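Local atomic coordinates of choline dehydrogenase and related flavoproteins (Aspergillus oryzae, PDB entry 3Q9T), a protein that oxidises formate as a formate oxidase of the glucose-methanol-choline oxidoreductase family, using a bound 8-formyl-FAD. Residues A[98-112]-A[546-559]. Numbering follows the deposited sequence.
With FAY ([(2R,3S,4R,5R)-5-(6-amino-9H-purin-9-yl)-3,4-dihydroxytetrahydrofuran-2-yl]methyl (2R,3S,4S)-5-(8-formyl-7-methyl-2,4-dioxo-3,4-dihydrobenzo[g]pteridin-10(2H)-yl)-2,3,4-trihydroxypentyl dihydrogen diphosphate), chain D.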
loop_
_atom_site.group_PDB
_atom_site.type_symbol
_atom_site.label_atom_id
_atom_site.label_comp_id
_atom_site.label_asym_id
_atom_site.label_seq_id
_atom_site.Cartn_x
_atom_site.Cartn_y
_atom_site.Cartn_z
ATOM N N TYR A 98 -2.666 14.940 19.217
ATOM C CA TYR A 98 -1.567 14.796 20.185
ATOM C C TYR A 98 -1.103 16.132 20.811
ATOM O O TYR A 98 0.072 16.324 21.164
ATOM C CB TYR A 98 -0.415 13.947 19.601
ATOM C CG TYR A 98 -0.948 12.663 18.995
ATOM C CD1 TYR A 98 -0.473 12.191 17.777
ATOM C CD2 TYR A 98 -1.967 11.945 19.631
ATOM C CE1 TYR A 98 -0.990 11.035 17.206
ATOM C CE2 TYR A 98 -2.496 10.789 19.069
ATOM C CZ TYR A 98 -2.001 10.341 17.850
ATOM O OH TYR A 98 -2.519 9.205 17.266
ATOM N N PHE A 99 -2.059 17.051 20.911
ATOM C CA PHE A 99 -2.042 18.130 21.901
ATOM C C PHE A 99 -1.160 19.336 21.620
ATOM O O PHE A 99 -1.474 20.432 22.084
ATOM C CB PHE A 99 -1.704 17.573 23.287
ATOM C CG PHE A 99 -2.474 16.362 23.639
ATOM C CD1 PHE A 99 -3.831 16.455 23.963
ATOM C CD2 PHE A 99 -1.867 15.120 23.654
ATOM C CE1 PHE A 99 -4.565 15.320 24.308
ATOM C CE2 PHE A 99 -2.600 13.978 23.986
ATOM C CZ PHE A 99 -3.958 14.089 24.304
ATOM N N THR A 100 -0.062 19.139 20.896
ATOM C CA THR A 100 0.896 20.217 20.680
ATOM C C THR A 100 0.233 21.483 20.146
ATOM O O THR A 100 -0.644 21.436 19.281
ATOM C CB THR A 100 2.054 19.827 19.764
ATOM O OG1 THR A 100 2.466 18.480 20.039
ATOM C CG2 THR A 100 3.234 20.761 20.011
ATOM N N TRP A 101 0.651 22.613 20.702
ATOM C CA TRP A 101 0.052 23.902 20.395
ATOM C C TRP A 101 1.161 24.838 19.995
ATOM O O TRP A 101 1.924 25.304 20.848
ATOM C CB TRP A 101 -0.667 24.439 21.618
ATOM C CG TRP A 101 -1.343 25.770 21.431
ATOM C CD1 TRP A 101 -0.806 26.996 21.668
ATOM C CD2 TRP A 101 -2.702 25.999 21.014
ATOM N NE1 TRP A 101 -1.737 27.978 21.419
ATOM C CE2 TRP A 101 -2.909 27.394 21.017
ATOM C CE3 TRP A 101 -3.756 25.160 20.631
ATOM C CZ2 TRP A 101 -4.121 27.970 20.651
ATOM C CZ3 TRP A 101 -4.959 25.730 20.269
ATOM C CH2 TRP A 101 -5.136 27.126 20.280
ATOM N N VAL A 102 1.233 25.114 18.695
ATOM C CA VAL A 102 2.346 25.833 18.112
ATOM C C VAL A 102 1.852 26.491 16.820
ATOM O O VAL A 102 1.236 25.839 15.996
ATOM C CB VAL A 102 3.543 24.866 17.878
ATOM C CG1 VAL A 102 3.090 23.638 17.076
ATOM C CG2 VAL A 102 4.710 25.570 17.202
ATOM N N PRO A 103 2.070 27.808 16.671
ATOM C CA PRO A 103 1.470 28.529 15.544
ATOM C C PRO A 103 2.194 28.364 14.214
ATOM O O PRO A 103 1.526 28.133 13.202
ATOM C CB PRO A 103 1.559 29.995 15.985
ATOM C CG PRO A 103 2.784 30.033 16.849
ATOM C CD PRO A 103 2.749 28.719 17.611
ATOM N N GLY A 104 3.519 28.512 14.207
ATOM C CA GLY A 104 4.265 28.535 12.968
ATOM C C GLY A 104 5.054 29.818 12.736
ATOM O O GLY A 104 5.063 30.723 13.565
ATOM N N HIS A 105 5.699 29.904 11.581
ATOM C CA HIS A 105 6.691 30.932 11.336
ATOM C C HIS A 105 6.045 32.135 10.661
ATOM O O HIS A 105 5.236 31.985 9.762
ATOM C CB HIS A 105 7.824 30.359 10.487
ATOM C CG HIS A 105 9.050 31.214 10.443
ATOM N ND1 HIS A 105 9.176 32.291 9.593
ATOM C CD2 HIS A 105 10.218 31.136 11.129
ATOM C CE1 HIS A 105 10.367 32.842 9.759
ATOM N NE2 HIS A 105 11.018 32.161 10.685
ATOM N N LYS A 106 6.392 33.325 11.134
ATOM C CA LYS A 106 5.853 34.573 10.605
ATOM C C LYS A 106 5.998 34.711 9.081
ATOM O O LYS A 106 5.079 35.144 8.400
ATOM C CB LYS A 106 6.525 35.763 11.314
ATOM C CG LYS A 106 6.325 37.133 10.637
ATOM C CD LYS A 106 6.902 38.255 11.524
ATOM C CE LYS A 106 7.303 39.481 10.716
ATOM N NZ LYS A 106 6.213 40.015 9.856
ATOM N N ALA A 107 7.149 34.340 8.545
ATOM C CA ALA A 107 7.378 34.497 7.120
ATOM C C ALA A 107 6.372 33.681 6.316
ATOM O O ALA A 107 5.993 34.053 5.205
ATOM C CB ALA A 107 8.787 34.084 6.771
ATOM N N THR A 108 5.943 32.564 6.884
ATOM C CA THR A 108 5.046 31.671 6.172
ATOM C C THR A 108 3.638 32.246 6.131
ATOM O O THR A 108 2.980 32.258 5.084
ATOM C CB THR A 108 5.058 30.270 6.789
ATOM O OG1 THR A 108 6.340 29.670 6.553
ATOM C CG2 THR A 108 3.972 29.403 6.166
ATOM N N PHE A 109 3.180 32.751 7.267
ATOM C CA PHE A 109 1.851 33.330 7.331
ATOM C C PHE A 109 1.796 34.618 6.512
ATOM O O PHE A 109 0.783 34.929 5.900
ATOM C CB PHE A 109 1.465 33.602 8.775
ATOM C CG PHE A 109 0.986 32.384 9.523
ATOM C CD1 PHE A 109 -0.346 31.990 9.457
ATOM C CD2 PHE A 109 1.856 31.663 10.325
ATOM C CE1 PHE A 109 -0.804 30.880 10.174
ATOM C CE2 PHE A 109 1.418 30.569 11.044
ATOM C CZ PHE A 109 0.083 30.167 10.962
ATOM N N ASP A 110 2.898 35.356 6.487
ATOM C CA ASP A 110 2.963 36.544 5.666
ATOM C C ASP A 110 2.692 36.217 4.207
ATOM O O ASP A 110 2.149 37.043 3.486
ATOM C CB ASP A 110 4.318 37.250 5.808
ATOM C CG ASP A 110 4.374 38.167 7.017
ATOM O OD1 ASP A 110 3.302 38.465 7.602
ATOM O OD2 ASP A 110 5.490 38.601 7.371
ATOM N N GLN A 111 3.066 35.018 3.763
ATOM C CA GLN A 111 2.856 34.638 2.368
ATOM C C GLN A 111 1.396 34.281 2.089
ATOM O O GLN A 111 1.003 34.139 0.944
ATOM C CB GLN A 111 3.785 33.498 1.951
ATOM C CG GLN A 111 5.252 33.775 2.203
ATOM C CD GLN A 111 5.710 35.086 1.605
ATOM O OE1 GLN A 111 5.815 35.218 0.386
ATOM N NE2 GLN A 111 5.990 36.068 2.461
ATOM N N TRP A 112 0.593 34.143 3.137
ATOM C CA TRP A 112 -0.840 33.965 2.915
ATOM C C TRP A 112 -1.412 35.195 2.197
ATOM O O TRP A 112 -2.476 35.130 1.580
ATOM C CB TRP A 112 -1.591 33.733 4.219
ATOM C CG TRP A 112 -1.335 32.401 4.889
ATOM C CD1 TRP A 112 -0.233 31.611 4.763
ATOM C CD2 TRP A 112 -2.215 31.715 5.792
ATOM N NE1 TRP A 112 -0.370 30.477 5.528
ATOM C CE2 TRP A 112 -1.577 30.521 6.174
ATOM C CE3 TRP A 112 -3.488 31.996 6.305
ATOM C CZ2 TRP A 112 -2.160 29.608 7.051
ATOM C CZ3 TRP A 112 -4.066 31.092 7.183
ATOM C CH2 TRP A 112 -3.402 29.908 7.545
ATOM N N ILE A 546 -6.803 26.634 4.675
ATOM C CA ILE A 546 -5.376 26.974 4.789
ATOM C C ILE A 546 -4.610 26.909 3.468
ATOM O O ILE A 546 -4.500 25.849 2.857
ATOM C CB ILE A 546 -4.704 26.083 5.849
ATOM C CG1 ILE A 546 -5.348 26.352 7.214
ATOM C CG2 ILE A 546 -3.208 26.328 5.905
ATOM C CD1 ILE A 546 -4.947 25.340 8.317
ATOM N N PRO A 547 -4.090 28.060 3.015
ATOM C CA PRO A 547 -3.480 28.181 1.682
ATOM C C PRO A 547 -1.977 27.820 1.604
ATOM O O PRO A 547 -1.484 27.530 0.521
ATOM C CB PRO A 547 -3.686 29.660 1.348
ATOM C CG PRO A 547 -3.626 30.332 2.688
ATOM C CD PRO A 547 -4.197 29.363 3.701
ATOM N N ILE A 548 -1.271 27.871 2.724
ATOM C CA ILE A 548 0.134 27.461 2.803
ATOM C C ILE A 548 0.329 26.807 4.168
ATOM O O ILE A 548 0.121 27.447 5.198
ATOM C CB ILE A 548 1.086 28.656 2.725
ATOM C CG1 ILE A 548 0.861 29.454 1.448
ATOM C CG2 ILE A 548 2.542 28.181 2.784
ATOM C CD1 ILE A 548 1.788 30.641 1.321
ATOM N N ILE A 549 0.701 25.533 4.188
ATOM C CA ILE A 549 0.703 24.783 5.455
ATOM C C ILE A 549 1.732 25.347 6.448
ATOM O O ILE A 549 2.868 25.609 6.087
ATOM C CB ILE A 549 0.957 23.271 5.213
ATOM C CG1 ILE A 549 0.656 22.460 6.481
ATOM C CG2 ILE A 549 2.391 23.050 4.708
ATOM C CD1 ILE A 549 0.902 20.924 6.320
ATOM N N PRO A 550 1.314 25.576 7.700
ATOM C CA PRO A 550 2.234 26.118 8.715
ATOM C C PRO A 550 3.451 25.213 8.953
ATOM O O PRO A 550 3.437 24.047 8.545
ATOM C CB PRO A 550 1.359 26.198 9.978
ATOM C CG PRO A 550 -0.052 26.345 9.447
ATOM C CD PRO A 550 -0.093 25.569 8.153
ATOM N N ASP A 551 4.473 25.738 9.630
ATOM C CA ASP A 551 5.771 25.053 9.734
ATOM C C ASP A 551 5.841 24.102 10.944
ATOM O O ASP A 551 6.879 23.970 11.590
ATOM C CB ASP A 551 6.895 26.093 9.810
ATOM C CG ASP A 551 6.622 27.309 8.927
ATOM O OD1 ASP A 551 7.188 27.401 7.815
ATOM O OD2 ASP A 551 5.809 28.164 9.329
ATOM N N CYS A 552 4.735 23.431 11.244
ATOM C CA CYS A 552 4.624 22.745 12.511
ATOM C C CYS A 552 3.246 22.143 12.596
ATOM O O CYS A 552 2.428 22.361 11.701
ATOM C CB CYS A 552 4.775 23.763 13.627
ATOM S SG CYS A 552 3.619 25.137 13.435
ATOM N N ARG A 553 3.006 21.390 13.669
ATOM C CA ARG A 553 1.685 20.857 13.997
ATOM C C ARG A 553 0.623 21.971 13.972
ATOM O O ARG A 553 0.808 23.038 14.547
ATOM C CB ARG A 553 1.741 20.174 15.368
ATOM C CG ARG A 553 2.701 18.991 15.375
ATOM C CD ARG A 553 2.650 18.201 16.673
ATOM N NE ARG A 553 3.474 16.986 16.613
ATOM C CZ ARG A 553 3.317 15.944 17.420
ATOM N NH1 ARG A 553 2.366 15.976 18.346
ATOM N NH2 ARG A 553 4.101 14.871 17.311
ATOM N N ILE A 554 -0.504 21.709 13.329
ATOM C CA ILE A 554 -1.320 22.812 12.815
ATOM C C ILE A 554 -2.576 23.212 13.584
ATOM O O ILE A 554 -3.263 24.125 13.152
ATOM C CB ILE A 554 -1.760 22.506 11.362
ATOM C CG1 ILE A 554 -2.718 21.301 11.362
ATOM C CG2 ILE A 554 -0.526 22.244 10.493
ATOM C CD1 ILE A 554 -3.399 21.014 10.028
ATOM N N GLN A 555 -2.882 22.559 14.704
ATOM C CA GLN A 555 -4.159 22.825 15.368
ATOM C C GLN A 555 -4.324 24.296 15.770
ATOM O O GLN A 555 -5.428 24.820 15.728
ATOM C CB GLN A 555 -4.425 21.878 16.562
ATOM C CG GLN A 555 -3.800 22.298 17.891
ATOM C CD GLN A 555 -4.283 21.430 19.082
ATOM O OE1 GLN A 555 -5.471 21.116 19.212
ATOM N NE2 GLN A 555 -3.359 21.045 19.935
ATOM N N ASN A 556 -3.233 24.956 16.144
ATOM C CA ASN A 556 -3.277 26.370 16.529
ATOM C C ASN A 556 -3.804 27.222 15.364
ATOM O O ASN A 556 -4.718 28.033 15.545
ATOM C CB ASN A 556 -1.884 26.824 17.007
ATOM C CG ASN A 556 -1.878 28.228 17.642
ATOM O OD1 ASN A 556 -0.812 28.738 17.970
ATOM N ND2 ASN A 556 -3.053 28.848 17.810
ATOM N N SER A 557 -3.274 27.011 14.159
ATOM C CA SER A 557 -3.757 27.754 12.985
ATOM C C SER A 557 -5.235 27.448 12.648
ATOM O O SER A 557 -5.964 28.309 12.135
ATOM C CB SER A 557 -2.875 27.488 11.765
ATOM O OG SER A 557 -2.916 26.107 11.391
ATOM N N VAL A 558 -5.678 26.230 12.945
ATOM C CA VAL A 558 -7.058 25.858 12.649
ATOM C C VAL A 558 -8.050 26.575 13.572
ATOM O O VAL A 558 -9.073 27.090 13.123
ATOM C CB VAL A 558 -7.259 24.327 12.695
ATOM C CG1 VAL A 558 -8.709 23.967 12.381
ATOM C CG2 VAL A 558 -6.302 23.651 11.720
ATOM N N TYR A 559 -7.757 26.597 14.865
ATOM C CA TYR A 559 -8.535 27.416 15.781
ATOM C C TYR A 559 -8.468 28.870 15.334
ATOM O O TYR A 559 -9.476 29.553 15.304
ATOM C CB TYR A 559 -8.016 27.298 17.208
ATOM C CG TYR A 559 -8.473 26.066 17.962
ATOM C CD1 TYR A 559 -9.742 26.005 18.524
ATOM C CD2 TYR A 559 -7.619 24.975 18.142
ATOM C CE1 TYR A 559 -10.163 24.881 19.227
ATOM C CE2 TYR A 559 -8.028 23.849 18.863
ATOM C CZ TYR A 559 -9.302 23.811 19.398
ATOM O OH TYR A 559 -9.713 22.710 20.114
HETATM P P FAY D . -10.738 20.711 11.485
HETATM N N1 FAY D . -2.319 19.270 15.260
HETATM C C2 FAY D . -1.605 19.880 16.288
HETATM O O2 FAY D . -1.547 21.102 16.357
HETATM N N3 FAY D . -1.374 19.187 17.458
HETATM C C4 FAY D . -1.310 17.817 17.409
HETATM O O4 FAY D . -0.447 17.258 18.113
HETATM N N5 FAY D . -1.986 15.812 16.306
HETATM C C6 FAY D . -3.048 13.837 15.606
HETATM C C7 FAY D . -4.019 13.171 14.878
HETATM C C8 FAY D . -4.853 13.895 14.021
HETATM O O8 FAY D . -6.860 13.815 12.815
HETATM C C9 FAY D . -4.779 15.294 14.005
HETATM P PA FAY D . -12.000 18.291 12.233
HETATM C "C1'" FAY D . -4.487 18.200 13.673
HETATM C C10 FAY D . -2.514 17.910 15.268
HETATM N N10 FAY D . -3.532 17.336 14.500
HETATM N N1A FAY D . -21.418 14.362 8.302
HETATM O O1A FAY D . -11.731 16.882 11.824
HETATM C C1B FAY D . -17.357 16.041 11.176
HETATM O O1P FAY D . -11.747 21.595 12.176
HETATM C "C2'" FAY D . -5.646 18.760 14.530
HETATM O "O2'" FAY D . -6.120 17.725 15.315
HETATM C C2A FAY D . -21.449 14.887 9.580
HETATM O O2A FAY D . -11.474 18.644 13.591
HETATM C C2B FAY D . -16.258 15.196 11.797
HETATM O O2B FAY D . -16.752 14.127 12.582
HETATM O O2P FAY D . -10.300 21.313 10.162
HETATM C "C3'" FAY D . -6.861 19.520 13.902
HETATM O "O3'" FAY D . -8.133 19.228 14.478
HETATM N N3A FAY D . -20.278 15.284 10.206
HETATM C C3B FAY D . -15.544 16.219 12.652
HETATM O O3B FAY D . -16.239 16.351 13.868
HETATM O O3P FAY D . -11.408 19.287 11.138
HETATM C "C4'" FAY D . -7.010 19.391 12.407
HETATM O "O4'" FAY D . -5.726 19.689 11.865
HETATM C C4A FAY D . -19.094 15.160 9.553
HETATM C C4B FAY D . -15.730 17.512 11.896
HETATM O O4B FAY D . -16.749 17.286 10.938
HETATM C C4X FAY D . -1.884 17.180 16.294
HETATM C "C5'" FAY D . -8.105 20.347 11.876
HETATM O "O5'" FAY D . -9.437 20.340 12.411
HETATM C C5A FAY D . -19.044 14.643 8.262
HETATM C C5B FAY D . -14.441 17.956 11.233
HETATM O O5B FAY D . -13.612 18.507 12.227
HETATM C C5X FAY D . -2.839 15.199 15.415
HETATM C C6A FAY D . -20.215 14.233 7.628
HETATM N N6A FAY D . -20.157 13.643 6.426
HETATM N N7A FAY D . -17.755 14.642 7.864
HETATM C C7M FAY D . -4.011 11.661 14.897
HETATM C C8A FAY D . -16.988 15.150 8.851
HETATM C C8M FAY D . -6.103 13.244 13.568
HETATM C C9A FAY D . -3.745 15.962 14.658
HETATM N N9A FAY D . -17.801 15.468 9.900
HETATM O O HOH W 1 -0.761 23.490 17.048
HETATM O O HOH W 2 -0.668 26.020 13.827
#
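W112 lies flat on P547: the proline ring is a low bump set against the indole, its CD 3.6 Å from the centroid of the six-membered ring in a CH-pi contact, with CG beside it near CD2. F109, from the same segment, brings CD1 over the rim of the opposite face, while I546 CG2 presses on CZ2. Next to this pair, I548 pushes CD1 against Q111 CB, and W112 NE1 reaches I548 O in a weak bond of 3.1 Å. D551 is a polar knob pointing into the start of helix 106-110. Its OD2 takes the amide of H105 at 2.8 Å from above the carboxylate plane; OD1 lies 2.7 Å from T108 OG1 and is salt-bridged to R425, which probably offsets the buried charge. G104 suits its backbone angles and the nearby F109 ring, which would crowd a CB; C552 SG packs 3.5 Å from G104 CA. The other half of the contact forms one wall of the FAD site of this GMC oxidoreductase, where the first amide of helix 555-572, Q555 N, donates to flavin O2 at 2.6 Å. Here N556 swings its CG anti to the backbone N (chi1 -171°), laying its flat amide over one face of the broad W101 indole, planes 25° apart; ND2 is held by L129 O. The edge of that indole meets Y559, CZ3 to CD2 3.5 Å. Q555, extended beyond CG, donates from NE2 to T100 O at 2.8 Å, N-H...O angle 165°, and T100 O also accepts from flavin N3. R553 is long enough to reach both D395 and, through NH1, flavin O4, while the rim of one face of Y98 lies against flavin C6.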